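Local structure of TRAP dicarboxylate transporter, DctP subunit (Sulfurospirillum deleyianum, 4OVS) at residues A178-V183 / G206-L211. The protein probably serves as the periplasmic solute-binding subunit of a TRAP transporter, capturing succinate and perhaps related dicarboxylates for uptake. Numbering follows the deposited sequence.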
ATOM      1  N   ALA A 178      -9.887   9.744  -9.999  1.00 36.35           N
ATOM      2  CA  ALA A 178     -10.994   9.405 -10.880  1.00 36.51           C
ATOM      3  C   ALA A 178     -12.053   8.575 -10.131  1.00 38.73           C
ATOM      4  O   ALA A 178     -13.251   8.773 -10.298  1.00 37.89           O
ATOM      5  CB  ALA A 178     -10.464   8.646 -12.085  1.00 40.44           C
ATOM      6  N   GLN A 179     -11.606   7.639  -9.308  1.00 34.79           N
ATOM      7  CA  GLN A 179     -12.512   6.734  -8.621  1.00 33.57           C
ATOM      8  C   GLN A 179     -13.491   7.483  -7.723  1.00 33.15           C
ATOM      9  O   GLN A 179     -14.652   7.138  -7.654  1.00 35.08           O
ATOM     10  CB  GLN A 179     -11.703   5.699  -7.814  1.00 40.29           C
ATOM     11  CG  GLN A 179     -12.372   5.124  -6.599  1.00 41.43           C
ATOM     12  CD  GLN A 179     -11.442   4.205  -5.795  1.00 35.81           C
ATOM     13  OE1 GLN A 179     -11.064   3.136  -6.254  1.00 33.94           O
ATOM     14  NE2 GLN A 179     -11.082   4.632  -4.587  1.00 36.05           N
ATOM     15  N   PHE A 180     -13.020   8.509  -7.034  1.00 35.35           N
ATOM     16  CA  PHE A 180     -13.863   9.222  -6.087  1.00 35.67           C
ATOM     17  C   PHE A 180     -14.675  10.293  -6.780  1.00 40.31           C
ATOM     18  O   PHE A 180     -15.788  10.641  -6.347  1.00 41.83           O
ATOM     19  CB  PHE A 180     -13.002   9.848  -5.021  1.00 37.70           C
ATOM     20  CG  PHE A 180     -12.661   8.920  -3.912  1.00 36.15           C
ATOM     21  CD1 PHE A 180     -13.585   8.645  -2.931  1.00 36.00           C
ATOM     22  CD2 PHE A 180     -11.411   8.344  -3.840  1.00 36.33           C
ATOM     23  CE1 PHE A 180     -13.285   7.806  -1.905  1.00 35.54           C
ATOM     24  CE2 PHE A 180     -11.094   7.479  -2.805  1.00 35.19           C
ATOM     25  CZ  PHE A 180     -12.035   7.215  -1.835  1.00 34.33           C
ATOM     26  N   LYS A 181     -14.113  10.832  -7.846  1.00 42.28           N
ATOM     27  CA  LYS A 181     -14.850  11.762  -8.678  1.00 46.13           C
ATOM     28  C   LYS A 181     -16.054  11.041  -9.262  1.00 43.50           C
ATOM     29  O   LYS A 181     -17.104  11.632  -9.450  1.00 46.88           O
ATOM     30  CB  LYS A 181     -13.958  12.326  -9.782  1.00 48.90           C
ATOM     31  CG  LYS A 181     -13.149  13.567  -9.384  1.00 47.91           C
ATOM     32  CD  LYS A 181     -11.920  13.752 -10.287  1.00 47.95           C
ATOM     33  CE  LYS A 181     -11.432  15.182 -10.362  1.00 50.65           C
ATOM     34  NZ  LYS A 181     -11.141  15.756  -9.038  1.00 52.06           N
ATOM     35  N   ALA A 182     -15.913   9.749  -9.509  1.00 44.91           N
ATOM     36  CA  ALA A 182     -16.983   8.983 -10.128  1.00 42.83           C
ATOM     37  C   ALA A 182     -18.212   8.871  -9.240  1.00 46.43           C
ATOM     38  O   ALA A 182     -19.311   8.675  -9.746  1.00 47.22           O
ATOM     39  CB  ALA A 182     -16.488   7.624 -10.476  1.00 44.86           C
ATOM     40  N   VAL A 183     -18.032   8.983  -7.924  1.00 42.78           N
ATOM     41  CA  VAL A 183     -19.179   8.999  -6.998  1.00 41.24           C
ATOM     42  C   VAL A 183     -19.350  10.357  -6.331  1.00 39.94           C
ATOM     43  O   VAL A 183     -19.968  10.472  -5.270  1.00 39.37           O
ATOM     44  CB  VAL A 183     -19.061   7.900  -5.920  1.00 41.52           C
ATOM     45  CG1 VAL A 183     -18.899   6.523  -6.586  1.00 42.83           C
ATOM     46  CG2 VAL A 183     -17.888   8.170  -5.028  1.00 42.06           C
ATOM     47  N   GLY A 206     -13.189  11.755   5.004  1.00 39.29           N
ATOM     48  CA  GLY A 206     -12.874  10.338   5.060  1.00 38.18           C
ATOM     49  C   GLY A 206     -11.609   9.909   4.320  1.00 33.59           C
ATOM     50  O   GLY A 206     -10.824  10.733   3.875  1.00 31.50           O
ATOM     51  N   ALA A 207     -11.416   8.596   4.231  1.00 29.06           N
ATOM     52  CA  ALA A 207     -10.258   8.015   3.591  1.00 27.32           C
ATOM     53  C   ALA A 207     -10.559   6.571   3.175  1.00 26.00           C
ATOM     54  O   ALA A 207     -11.636   6.042   3.461  1.00 33.12           O
ATOM     55  CB  ALA A 207      -9.050   8.070   4.544  1.00 28.49           C
ATOM     56  N   GLU A 208      -9.605   5.932   2.502  1.00 25.82           N
ATOM     57  CA  GLU A 208      -9.683   4.510   2.183  1.00 25.66           C
ATOM     58  C   GLU A 208      -8.392   3.864   2.664  1.00 27.70           C
ATOM     59  O   GLU A 208      -7.311   4.372   2.390  1.00 25.01           O
ATOM     60  CB  GLU A 208      -9.852   4.320   0.691  1.00 27.24           C
ATOM     61  CG  GLU A 208      -8.843   5.096  -0.163  1.00 26.07           C
ATOM     62  CD  GLU A 208      -8.747   4.586  -1.647  1.00 30.35           C
ATOM     63  OE1 GLU A 208      -9.690   3.949  -2.157  1.00 27.77           O
ATOM     64  OE2 GLU A 208      -7.712   4.817  -2.288  1.00 27.44           O
ATOM     65  N   ASN A 209      -8.509   2.779   3.421  1.00 21.36           N
ATOM     66  CA  ASN A 209      -7.350   2.108   3.987  1.00 20.22           C
ATOM     67  C   ASN A 209      -7.558   0.620   4.131  1.00 23.46           C
ATOM     68  O   ASN A 209      -8.679   0.159   4.304  1.00 23.14           O
ATOM     69  CB  ASN A 209      -7.025   2.623   5.377  1.00 23.42           C
ATOM     70  CG  ASN A 209      -6.669   4.090   5.385  1.00 26.43           C
ATOM     71  OD1 ASN A 209      -7.529   4.932   5.587  1.00 28.97           O
ATOM     72  ND2 ASN A 209      -5.434   4.398   5.098  1.00 24.39           N
ATOM     73  N   PRO A 210      -6.458  -0.137   4.084  1.00 21.33           N
ATOM     74  CA  PRO A 210      -6.520  -1.502   4.541  1.00 20.16           C
ATOM     75  C   PRO A 210      -6.643  -1.488   6.071  1.00 19.73           C
ATOM     76  O   PRO A 210      -6.309  -0.485   6.665  1.00 20.09           O
ATOM     77  CB  PRO A 210      -5.198  -2.081   4.068  1.00 20.61           C
ATOM     78  CG  PRO A 210      -4.307  -0.934   3.954  1.00 23.47           C
ATOM     79  CD  PRO A 210      -5.116   0.233   3.611  1.00 21.33           C
ATOM     80  N   LEU A 211      -7.169  -2.546   6.673  1.00 22.75           N
ATOM     81  CA  LEU A 211      -7.443  -2.570   8.124  1.00 22.53           C
ATOM     82  C   LEU A 211      -6.169  -2.403   8.921  1.00 24.31           C
ATOM     83  O   LEU A 211      -6.177  -1.851  10.031  1.00 21.25           O
ATOM     84  CB  LEU A 211      -8.167  -3.869   8.539  1.00 20.70           C
ATOM     85  CG  LEU A 211      -9.577  -4.021   7.996  1.00 21.09           C
ATOM     86  CD1 LEU A 211     -10.272  -5.237   8.633  1.00 25.99           C
ATOM     87  CD2 LEU A 211     -10.391  -2.751   8.251  1.00 23.59           C
TER
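Across 10.4 Å between the CA atoms of Phe180 and Glu208, helix 174-181 faces strand 206-209, so side chains alone bridge the gap. Gln179 and Glu208 each span part of it and meet in between. Gln179 sends its amide out from the helix on a stretched chain, chi1 153° turning CG away from the backbone N, and NE2 donates a hydrogen bond of 2.9 Å to OE1 of Glu208. The bond is bent, 142° at the hydrogen: the acceptor lies in the amide plane, yet the donor comes from above the carboxylate plane, the two flat groups standing 78° apart. OE1 is also hydrogen-bonded to NE2 of His231, while OE2 forms a salt bridge with Lys148, so both oxygens of this buried carboxylate are engaged. In this TRAP solute-binding protein of family 7, strand 206-209 pairs antiparallel with strand 137-152 and leads into helix 211-216, which carries Asn213, a succinate-binding residue. The Glu208 side chain lies about 7 Å from the bound succinate and about 7 Å from the side chain of Arg169, near the binding site. Lys148 would probably be left without its countercharge, and the Gln179 amide set free to turn, if an alanine stood in place of this glutamate. Next along the helix, Phe180 sets CE2 3.9 Å from OE1 of Glu208, its ring oblique to the carboxylate and stacked on Phe168.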